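Local coordinates for protein sialidase B (Streptococcus pneumoniae serotype 4, PDB 4XJW) that cleaves terminal sialic acid residues from oligosaccharides, glycoproteins and glycolipids by hydrolysing their alpha-(2->3)-, alpha-(2->6)- and alpha-(2->8)-glycosidic linkages, at residues A[113-119]-A[131-137]; A[32-38]-A[105-111]. The protein carries 1 engineered substitution. All coordinates share one frame; numbering follows the deposited sequence.

Contact 1. Residues A[113-119]-A[131-137]; sequences DSKDKTY and ETVDTFL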
ATOM      1  N   ASP A 113     -28.362  -9.054   7.042  1.00 15.86           N
ATOM      2  CA  ASP A 113     -28.503 -10.299   7.793  1.00 17.11           C
ATOM      3  C   ASP A 113     -29.192 -10.060   9.133  1.00 18.95           C
ATOM      4  O   ASP A 113     -28.574  -9.576  10.085  1.00 18.97           O
ATOM      5  CB  ASP A 113     -27.115 -10.911   8.016  1.00 17.59           C
ATOM      6  CG  ASP A 113     -27.167 -12.308   8.612  1.00 24.44           C
ATOM      7  OD1 ASP A 113     -28.250 -12.739   9.055  1.00 23.45           O
ATOM      8  OD2 ASP A 113     -26.108 -12.965   8.641  1.00 28.97           O
ATOM      9  N   SER A 114     -30.473 -10.412   9.208  1.00 21.67           N
ATOM     10  CA  SER A 114     -31.256 -10.180  10.419  1.00 19.79           C
ATOM     11  C   SER A 114     -30.824 -11.016  11.626  1.00 21.45           C
ATOM     12  O   SER A 114     -30.842 -10.532  12.761  1.00 23.65           O
ATOM     13  CB  SER A 114     -32.759 -10.343  10.148  1.00 21.88           C
ATOM     14  OG  SER A 114     -33.089 -11.626   9.655  1.00 23.77           O
ATOM     15  N   LYS A 115     -30.418 -12.257  11.391  1.00 23.46           N
ATOM     16  CA  LYS A 115     -30.029 -13.115  12.510  1.00 29.16           C
ATOM     17  C   LYS A 115     -28.722 -12.672  13.174  1.00 27.71           C
ATOM     18  O   LYS A 115     -28.595 -12.752  14.395  1.00 30.98           O
ATOM     19  CB  LYS A 115     -29.974 -14.583  12.093  1.00 30.56           C
ATOM     20  CG  LYS A 115     -31.348 -15.200  11.865  1.00 36.52           C
ATOM     21  CD  LYS A 115     -31.566 -16.423  12.748  1.00 48.78           C
ATOM     22  CE  LYS A 115     -32.495 -17.438  12.078  1.00 51.76           C
ATOM     23  NZ  LYS A 115     -32.749 -18.642  12.925  1.00 46.58           N
ATOM     24  N   ASP A 116     -27.760 -12.196  12.384  1.00 24.88           N
ATOM     25  CA  ASP A 116     -26.507 -11.689  12.955  1.00 26.10           C
ATOM     26  C   ASP A 116     -26.510 -10.172  13.108  1.00 21.41           C
ATOM     27  O   ASP A 116     -25.517  -9.582  13.566  1.00 20.24           O
ATOM     28  CB  ASP A 116     -25.286 -12.130  12.143  1.00 23.42           C
ATOM     29  CG  ASP A 116     -24.963 -13.598  12.330  1.00 34.74           C
ATOM     30  OD1 ASP A 116     -25.649 -14.254  13.147  1.00 33.59           O
ATOM     31  OD2 ASP A 116     -24.022 -14.094  11.666  1.00 34.91           O
ATOM     32  N   LYS A 117     -27.624  -9.553  12.719  1.00 17.91           N
ATOM     33  CA  LYS A 117     -27.811  -8.105  12.813  1.00 19.77           C
ATOM     34  C   LYS A 117     -26.675  -7.357  12.149  1.00 16.36           C
ATOM     35  O   LYS A 117     -26.197  -6.346  12.672  1.00 19.66           O
ATOM     36  CB  LYS A 117     -27.908  -7.648  14.269  1.00 19.93           C
ATOM     37  CG  LYS A 117     -29.049  -8.269  15.048  1.00 26.19           C
ATOM     38  CD  LYS A 117     -29.137  -7.620  16.419  1.00 27.41           C
ATOM     39  CE  LYS A 117     -30.478  -7.858  17.064  1.00 35.09           C
ATOM     40  NZ  LYS A 117     -30.650  -6.995  18.268  1.00 40.26           N
ATOM     41  N   THR A 118     -26.258  -7.844  10.989  1.00 19.33           N
ATOM     42  CA  THR A 118     -25.078  -7.306  10.332  1.00 17.02           C
ATOM     43  C   THR A 118     -25.363  -6.922   8.884  1.00 15.09           C
ATOM     44  O   THR A 118     -26.127  -7.601   8.192  1.00 16.41           O
ATOM     45  CB  THR A 118     -23.931  -8.325  10.405  1.00 18.67           C
ATOM     46  OG1 THR A 118     -23.577  -8.526  11.783  1.00 21.71           O
ATOM     47  CG2 THR A 118     -22.704  -7.835   9.645  1.00 20.87           C
ATOM     48  N   TYR A 119     -24.761  -5.819   8.448  1.00 13.48           N
ATOM     49  CA  TYR A 119     -24.826  -5.388   7.066  1.00 14.46           C
ATOM     50  C   TYR A 119     -23.417  -5.499   6.510  1.00 15.37           C
ATOM     51  O   TYR A 119     -22.474  -4.948   7.080  1.00 16.68           O
ATOM     52  CB  TYR A 119     -25.287  -3.934   6.975  1.00 13.92           C
ATOM     53  CG  TYR A 119     -26.632  -3.629   7.606  1.00 13.72           C
ATOM     54  CD1 TYR A 119     -27.819  -3.926   6.943  1.00 11.39           C
ATOM     55  CD2 TYR A 119     -26.706  -3.016   8.842  1.00 12.07           C
ATOM     56  CE1 TYR A 119     -29.055  -3.636   7.511  1.00 14.76           C
ATOM     57  CE2 TYR A 119     -27.937  -2.699   9.415  1.00 16.01           C
ATOM     58  CZ  TYR A 119     -29.103  -3.022   8.747  1.00 16.38           C
ATOM     59  OH  TYR A 119     -30.322  -2.713   9.316  1.00 17.37           O
ATOM     60  N   GLU A 131     -20.854  -4.276   9.220  1.00 17.72           N
ATOM     61  CA  GLU A 131     -21.268  -3.523  10.393  1.00 17.94           C
ATOM     62  C   GLU A 131     -22.379  -4.237  11.144  1.00 19.30           C
ATOM     63  O   GLU A 131     -23.449  -4.492  10.585  1.00 18.57           O
ATOM     64  CB  GLU A 131     -21.753  -2.138   9.965  1.00 21.62           C
ATOM     65  CG  GLU A 131     -20.722  -1.321   9.204  1.00 23.66           C
ATOM     66  CD  GLU A 131     -19.741  -0.602  10.113  1.00 31.24           C
ATOM     67  OE1 GLU A 131     -19.850  -0.761  11.345  1.00 36.21           O
ATOM     68  OE2 GLU A 131     -18.867   0.124   9.591  1.00 35.12           O
ATOM     69  N   THR A 132     -22.114  -4.563  12.406  1.00 19.66           N
ATOM     70  CA  THR A 132     -23.125  -5.131  13.293  1.00 19.27           C
ATOM     71  C   THR A 132     -23.776  -4.035  14.141  1.00 22.53           C
ATOM     72  O   THR A 132     -23.090  -3.154  14.646  1.00 21.14           O
ATOM     73  CB  THR A 132     -22.501  -6.191  14.224  1.00 19.78           C
ATOM     74  OG1 THR A 132     -21.783  -7.146  13.435  1.00 22.16           O
ATOM     75  CG2 THR A 132     -23.576  -6.903  15.034  1.00 19.88           C
ATOM     76  N   VAL A 133     -25.098  -4.086  14.291  1.00 18.17           N
ATOM     77  CA  VAL A 133     -25.828  -3.058  15.032  1.00 20.35           C
ATOM     78  C   VAL A 133     -26.650  -3.678  16.158  1.00 25.11           C
ATOM     79  O   VAL A 133     -26.995  -4.859  16.106  1.00 21.70           O
ATOM     80  CB  VAL A 133     -26.761  -2.238  14.107  1.00 21.23           C
ATOM     81  CG1 VAL A 133     -25.963  -1.414  13.102  1.00 19.80           C
ATOM     82  CG2 VAL A 133     -27.740  -3.152  13.382  1.00 19.53           C
ATOM     83  N   ASP A 134     -26.968  -2.872  17.170  1.00 21.18           N
ATOM     84  CA  ASP A 134     -27.796  -3.328  18.285  1.00 27.95           C
ATOM     85  C   ASP A 134     -29.264  -3.480  17.891  1.00 24.98           C
ATOM     86  O   ASP A 134     -29.942  -4.419  18.307  1.00 25.90           O
ATOM     87  CB  ASP A 134     -27.698  -2.346  19.455  1.00 28.63           C
ATOM     88  CG  ASP A 134     -26.331  -2.335  20.099  1.00 33.98           C
ATOM     89  OD1 ASP A 134     -25.731  -3.418  20.244  1.00 35.42           O
ATOM     90  OD2 ASP A 134     -25.865  -1.235  20.463  1.00 38.53           O
ATOM     91  N   THR A 135     -29.755  -2.539  17.098  1.00 23.38           N
ATOM     92  CA  THR A 135     -31.130  -2.601  16.628  1.00 22.14           C
ATOM     93  C   THR A 135     -31.130  -2.739  15.115  1.00 23.52           C
ATOM     94  O   THR A 135     -30.811  -1.797  14.388  1.00 21.41           O
ATOM     95  CB  THR A 135     -31.925  -1.367  17.044  1.00 25.19           C
ATOM     96  OG1 THR A 135     -31.819  -1.196  18.463  1.00 31.82           O
ATOM     97  CG2 THR A 135     -33.397  -1.522  16.661  1.00 26.39           C
ATOM     98  N   PHE A 136     -31.480  -3.926  14.642  1.00 19.38           N
ATOM     99  CA  PHE A 136     -31.431  -4.204  13.217  1.00 21.13           C
ATOM    100  C   PHE A 136     -32.652  -3.642  12.501  1.00 23.70           C
ATOM    101  O   PHE A 136     -33.760  -3.674  13.032  1.00 21.19           O
ATOM    102  CB  PHE A 136     -31.341  -5.707  12.990  1.00 16.36           C
ATOM    103  CG  PHE A 136     -31.137  -6.094  11.551  1.00 17.37           C
ATOM    104  CD1 PHE A 136     -29.885  -5.955  10.957  1.00 16.68           C
ATOM    105  CD2 PHE A 136     -32.189  -6.603  10.794  1.00 15.50           C
ATOM    106  CE1 PHE A 136     -29.686  -6.311   9.638  1.00 17.49           C
ATOM    107  CE2 PHE A 136     -31.999  -6.966   9.467  1.00 17.92           C
ATOM    108  CZ  PHE A 136     -30.743  -6.821   8.885  1.00 18.01           C
ATOM    109  N   LEU A 137     -32.429  -3.122  11.296  1.00 17.71           N
ATOM    110  CA  LEU A 137     -33.499  -2.647  10.436  1.00 18.68           C
ATOM    111  C   LEU A 137     -33.484  -3.436   9.134  1.00 20.26           C
ATOM    112  O   LEU A 137     -32.657  -3.178   8.254  1.00 18.17           O
ATOM    113  CB  LEU A 137     -33.346  -1.152  10.144  1.00 18.70           C
ATOM    114  CG  LEU A 137     -34.356  -0.515   9.181  1.00 18.94           C
ATOM    115  CD1 LEU A 137     -35.790  -0.868   9.581  1.00 22.41           C
ATOM    116  CD2 LEU A 137     -34.171   0.992   9.105  1.00 16.58           C
TER
HETATM  117  O   HOH W   1     -32.765  -5.806  16.386  1.00 27.10           O
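F136 meets the 113-119 segment along its whole side chain. CB lies 4.0 Å from CG of K117. With CG anti to the backbone N (chi1 -174°), the ring reaches in between two layers: CD1 approaches CA of K117, CE1 sits 3.5 Å from CZ of Y119, CE2 and CD2 meet S114, and CZ ends at the D113-S114 peptide. S114 CA stands over one ring face, 3.7 Å from the F136 centroid, a CH-pi contact; Y119 OH lies over the opposite face. The two rings are nearly parallel (17°) but slid apart, with little overlap. The edge of the Y119 ring faces L137, whose O accepts from Y119 OH at 2.6 Å. The contact lies at the open end of the hairpin of strands 118-123 and 126-132, where Y119 and E131 form a hydrogen-bonded antiparallel pair and T118 and T132 the non-hydrogen-bonded pair beside it. In the preceding turn from strand 102-113, K117 and T118 both face D113, a G1 beta bulge. K117 O accepts V133 N at 3.0 Å, nearly along the C=O axis. The extended K117 side chain carries NZ to D134 O, 2.7 Å away, while a water accepts from F136 N and, weakly, from the same ammonium.

Contact 2. Residues A[32-38]-A[105-111]; sequences QTVVMKF and ENTLVFV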
ATOM      1  N   GLN A  32     -31.989 -10.021   3.330  1.00 16.35           N
ATOM      2  CA  GLN A  32     -31.933  -9.874   1.878  1.00 15.12           C
ATOM      3  C   GLN A  32     -30.496  -9.778   1.392  1.00 15.61           C
ATOM      4  O   GLN A  32     -29.605  -9.344   2.121  1.00 17.41           O
ATOM      5  CB  GLN A  32     -32.708  -8.632   1.414  1.00 13.95           C
ATOM      6  CG  GLN A  32     -34.206  -8.850   1.169  1.00 15.92           C
ATOM      7  CD  GLN A  32     -35.027  -8.907   2.448  1.00 20.19           C
ATOM      8  OE1 GLN A  32     -34.689  -8.272   3.449  1.00 15.72           O
ATOM      9  NE2 GLN A  32     -36.121  -9.670   2.417  1.00 17.54           N
ATOM     10  N   THR A  33     -30.284 -10.187   0.150  1.00 14.91           N
ATOM     11  CA  THR A  33     -29.004  -9.999  -0.508  1.00 13.35           C
ATOM     12  C   THR A  33     -29.273  -9.357  -1.849  1.00 17.03           C
ATOM     13  O   THR A  33     -30.163  -9.795  -2.580  1.00 16.61           O
ATOM     14  CB  THR A  33     -28.283 -11.338  -0.699  1.00 13.80           C
ATOM     15  OG1 THR A  33     -27.965 -11.873   0.588  1.00 16.48           O
ATOM     16  CG2 THR A  33     -27.001 -11.161  -1.494  1.00 17.09           C
ATOM     17  N   VAL A  34     -28.515  -8.309  -2.163  1.00 14.60           N
ATOM     18  CA  VAL A  34     -28.595  -7.660  -3.467  1.00 15.00           C
ATOM     19  C   VAL A  34     -27.304  -7.955  -4.222  1.00 17.80           C
ATOM     20  O   VAL A  34     -26.214  -7.751  -3.691  1.00 14.65           O
ATOM     21  CB  VAL A  34     -28.781  -6.135  -3.331  1.00 12.09           C
ATOM     22  CG1 VAL A  34     -28.834  -5.495  -4.711  1.00 14.38           C
ATOM     23  CG2 VAL A  34     -30.039  -5.816  -2.543  1.00 18.99           C
ATOM     24  N   VAL A  35     -27.419  -8.466  -5.447  1.00 13.16           N
ATOM     25  CA  VAL A  35     -26.257  -8.637  -6.306  1.00 12.86           C
ATOM     26  C   VAL A  35     -26.421  -7.748  -7.524  1.00 18.17           C
ATOM     27  O   VAL A  35     -27.442  -7.805  -8.217  1.00 21.51           O
ATOM     28  CB  VAL A  35     -26.074 -10.099  -6.743  1.00 15.64           C
ATOM     29  CG1 VAL A  35     -24.903 -10.214  -7.699  1.00 16.93           C
ATOM     30  CG2 VAL A  35     -25.835 -10.986  -5.539  1.00 16.23           C
ATOM     31  N   MET A  36     -25.430  -6.899  -7.769  1.00 15.15           N
ATOM     32  CA  MET A  36     -25.525  -5.901  -8.827  1.00 18.32           C
ATOM     33  C   MET A  36     -24.239  -5.863  -9.633  1.00 19.04           C
ATOM     34  O   MET A  36     -23.167  -5.618  -9.084  1.00 20.76           O
ATOM     35  CB  MET A  36     -25.759  -4.515  -8.233  1.00 20.67           C
ATOM     36  CG  MET A  36     -27.166  -3.996  -8.373  1.00 30.01           C
ATOM     37  SD  MET A  36     -27.241  -2.234  -8.002  1.00 31.38           S
ATOM     38  CE  MET A  36     -25.951  -1.647  -9.084  1.00 24.11           C
ATOM     39  N   LYS A  37     -24.340  -6.119 -10.931  1.00 15.73           N
ATOM     40  CA  LYS A  37     -23.224  -5.893 -11.839  1.00 14.15           C
ATOM     41  C   LYS A  37     -23.474  -4.586 -12.573  1.00 17.59           C
ATOM     42  O   LYS A  37     -24.489  -4.439 -13.266  1.00 19.09           O
ATOM     43  CB  LYS A  37     -23.057  -7.067 -12.802  1.00 17.70           C
ATOM     44  CG  LYS A  37     -22.383  -8.260 -12.135  1.00 22.86           C
ATOM     45  CD  LYS A  37     -22.469  -9.525 -12.965  1.00 29.95           C
ATOM     46  CE  LYS A  37     -21.625 -10.630 -12.335  1.00 27.55           C
ATOM     47  NZ  LYS A  37     -20.168 -10.258 -12.275  1.00 23.09           N
ATOM     48  N   PHE A  38     -22.577  -3.618 -12.400  1.00 13.41           N
ATOM     49  CA  PHE A  38     -22.830  -2.283 -12.932  1.00 14.76           C
ATOM     50  C   PHE A  38     -21.574  -1.574 -13.416  1.00 14.95           C
ATOM     51  O   PHE A  38     -20.452  -1.867 -12.975  1.00 15.40           O
ATOM     52  CB  PHE A  38     -23.545  -1.414 -11.887  1.00 14.05           C
ATOM     53  CG  PHE A  38     -22.645  -0.926 -10.777  1.00 13.38           C
ATOM     54  CD1 PHE A  38     -22.410  -1.717  -9.661  1.00 16.33           C
ATOM     55  CD2 PHE A  38     -22.038   0.323 -10.854  1.00 12.99           C
ATOM     56  CE1 PHE A  38     -21.589  -1.268  -8.641  1.00 18.12           C
ATOM     57  CE2 PHE A  38     -21.212   0.767  -9.841  1.00 16.79           C
ATOM     58  CZ  PHE A  38     -20.988  -0.034  -8.734  1.00 15.64           C
ATOM     59  N   GLU A 105     -17.038  -3.677 -15.410  1.00 14.23           N
ATOM     60  CA  GLU A 105     -18.215  -4.226 -14.766  1.00 14.29           C
ATOM     61  C   GLU A 105     -17.880  -4.540 -13.322  1.00 12.76           C
ATOM     62  O   GLU A 105     -17.227  -5.538 -13.037  1.00 17.00           O
ATOM     63  CB  GLU A 105     -18.701  -5.489 -15.475  1.00 19.00           C
ATOM     64  CG  GLU A 105     -19.870  -6.138 -14.740  1.00 23.45           C
ATOM     65  CD  GLU A 105     -20.598  -7.167 -15.582  1.00 34.22           C
ATOM     66  OE1 GLU A 105     -20.474  -8.372 -15.286  1.00 33.62           O
ATOM     67  OE2 GLU A 105     -21.303  -6.761 -16.531  1.00 40.06           O
ATOM     68  N   ASN A 106     -18.307  -3.665 -12.417  1.00 12.61           N
ATOM     69  CA  ASN A 106     -18.150  -3.919 -10.991  1.00 11.78           C
ATOM     70  C   ASN A 106     -19.181  -4.902 -10.504  1.00 11.31           C
ATOM     71  O   ASN A 106     -20.331  -4.873 -10.952  1.00 15.26           O
ATOM     72  CB  ASN A 106     -18.320  -2.636 -10.185  1.00 10.14           C
ATOM     73  CG  ASN A 106     -17.288  -1.588 -10.528  1.00 12.25           C
ATOM     74  OD1 ASN A 106     -16.148  -1.635 -10.049  1.00 12.74           O
ATOM     75  ND2 ASN A 106     -17.676  -0.640 -11.368  1.00 12.11           N
ATOM     76  N   THR A 107     -18.774  -5.769  -9.585  1.00 11.80           N
ATOM     77  CA  THR A 107     -19.689  -6.755  -9.028  1.00 14.54           C
ATOM     78  C   THR A 107     -19.920  -6.414  -7.568  1.00 14.69           C
ATOM     79  O   THR A 107     -19.014  -6.542  -6.733  1.00 14.47           O
ATOM     80  CB  THR A 107     -19.140  -8.196  -9.150  1.00 14.72           C
ATOM     81  OG1 THR A 107     -18.843  -8.488 -10.524  1.00 15.52           O
ATOM     82  CG2 THR A 107     -20.165  -9.224  -8.634  1.00 16.64           C
ATOM     83  N   LEU A 108     -21.136  -5.977  -7.260  1.00 10.64           N
ATOM     84  CA  LEU A 108     -21.472  -5.550  -5.910  1.00  9.64           C
ATOM     85  C   LEU A 108     -22.377  -6.596  -5.262  1.00 12.71           C
ATOM     86  O   LEU A 108     -23.323  -7.065  -5.876  1.00 12.23           O
ATOM     87  CB  LEU A 108     -22.128  -4.170  -5.962  1.00 12.49           C
ATOM     88  CG  LEU A 108     -22.599  -3.555  -4.646  1.00 11.83           C
ATOM     89  CD1 LEU A 108     -22.513  -2.032  -4.694  1.00 14.74           C
ATOM     90  CD2 LEU A 108     -24.036  -3.980  -4.305  1.00 13.54           C
ATOM     91  N   VAL A 109     -22.069  -6.976  -4.027  1.00 12.11           N
ATOM     92  CA  VAL A 109     -22.933  -7.875  -3.263  1.00 10.90           C
ATOM     93  C   VAL A 109     -23.192  -7.265  -1.891  1.00 13.11           C
ATOM     94  O   VAL A 109     -22.255  -7.041  -1.120  1.00 13.57           O
ATOM     95  CB  VAL A 109     -22.283  -9.252  -3.057  1.00 15.64           C
ATOM     96  CG1 VAL A 109     -23.225 -10.171  -2.263  1.00 14.76           C
ATOM     97  CG2 VAL A 109     -21.943  -9.879  -4.398  1.00 12.83           C
ATOM     98  N   PHE A 110     -24.459  -7.015  -1.569  1.00 10.33           N
ATOM     99  CA  PHE A 110     -24.789  -6.437  -0.277  1.00 11.28           C
ATOM    100  C   PHE A 110     -25.645  -7.418   0.498  1.00 12.55           C
ATOM    101  O   PHE A 110     -26.673  -7.872  -0.002  1.00 13.80           O
ATOM    102  CB  PHE A 110     -25.526  -5.111  -0.426  1.00 12.57           C
ATOM    103  CG  PHE A 110     -25.940  -4.514   0.891  1.00 11.26           C
ATOM    104  CD1 PHE A 110     -24.987  -4.002   1.755  1.00 12.50           C
ATOM    105  CD2 PHE A 110     -27.279  -4.486   1.266  1.00 11.94           C
ATOM    106  CE1 PHE A 110     -25.350  -3.457   2.979  1.00 12.14           C
ATOM    107  CE2 PHE A 110     -27.659  -3.943   2.485  1.00 12.84           C
ATOM    108  CZ  PHE A 110     -26.690  -3.422   3.342  1.00 14.27           C
ATOM    109  N   VAL A 111     -25.194  -7.770   1.696  1.00 10.92           N
ATOM    110  CA  VAL A 111     -25.906  -8.740   2.524  1.00 11.78           C
ATOM    111  C   VAL A 111     -26.500  -8.060   3.768  1.00 13.95           C
ATOM    112  O   VAL A 111     -25.787  -7.430   4.559  1.00 13.31           O
ATOM    113  CB  VAL A 111     -24.978  -9.904   2.928  1.00 11.10           C
ATOM    114  CG1 VAL A 111     -25.746 -10.915   3.759  1.00 17.81           C
ATOM    115  CG2 VAL A 111     -24.398 -10.573   1.678  1.00 16.67           C
TER
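V34 and F110, M36 and L108, and F38 and N106 are the hydrogen-bonded pairs of two antiparallel strands in the N-terminal sialidase domain, a concanavalin-like beta sandwich. The strand axes come within 4.7 Å at 167°. Each pair closes a ring of two N-H...O=C bonds, as with M36 N to L108 O and L108 N to M36 O, both 2.8 Å. The alternate residues T33, V35 and K37 turn their N-H and C=O groups the other way, and backbone bonds to F173, S171 and E169 join that side of strand 32-39 to strand 166-173. On the face carrying their side chains, the lysine ammonium is gripped three ways: NZ donates to T107 OG1 at 2.8 Å and to P186 O, and forms a salt bridge with E105 OE1 at 3.6 Å. That carboxylate oxygen is also bonded to S188. T33 OG1 is held by K175 O and I177 N. N124 serves two residues, its OD1 accepting from T107 N and its ND2 donating to N106 OD1. N106 ND2 bonds W96 O and reaches F38 O only weakly. N106 CB sits over one face of the F38 ring, 4.1 Å from its centroid, while CB of L108 meets the ring edge, 4.0 Å from F38 CE1.

In the fold
From the N terminus, strand 32-39 comes first, and contact 2 closes a 66-residue excursion when strand 102-113 returns beside it; the strands of that excursion include 46-53, 63-69, 74-80 and 85-91 of a second sheet. Strand 102-113 then turns directly into strand 118-123, and contact 1 closes the hairpin with 126-132, 11 residues separating its segments. The two closures are in series, neither nested nor crossed, their centres about 19 Å apart. Contact 2 joins strands 32-39 and 102-113 inside their common sheet; contact 1 lies at its border, where Y119, V133 and L137 also touch strands 74-80 and 85-91. The contacts meet where Y119 CD1 packs 3.8 Å from F110 CZ.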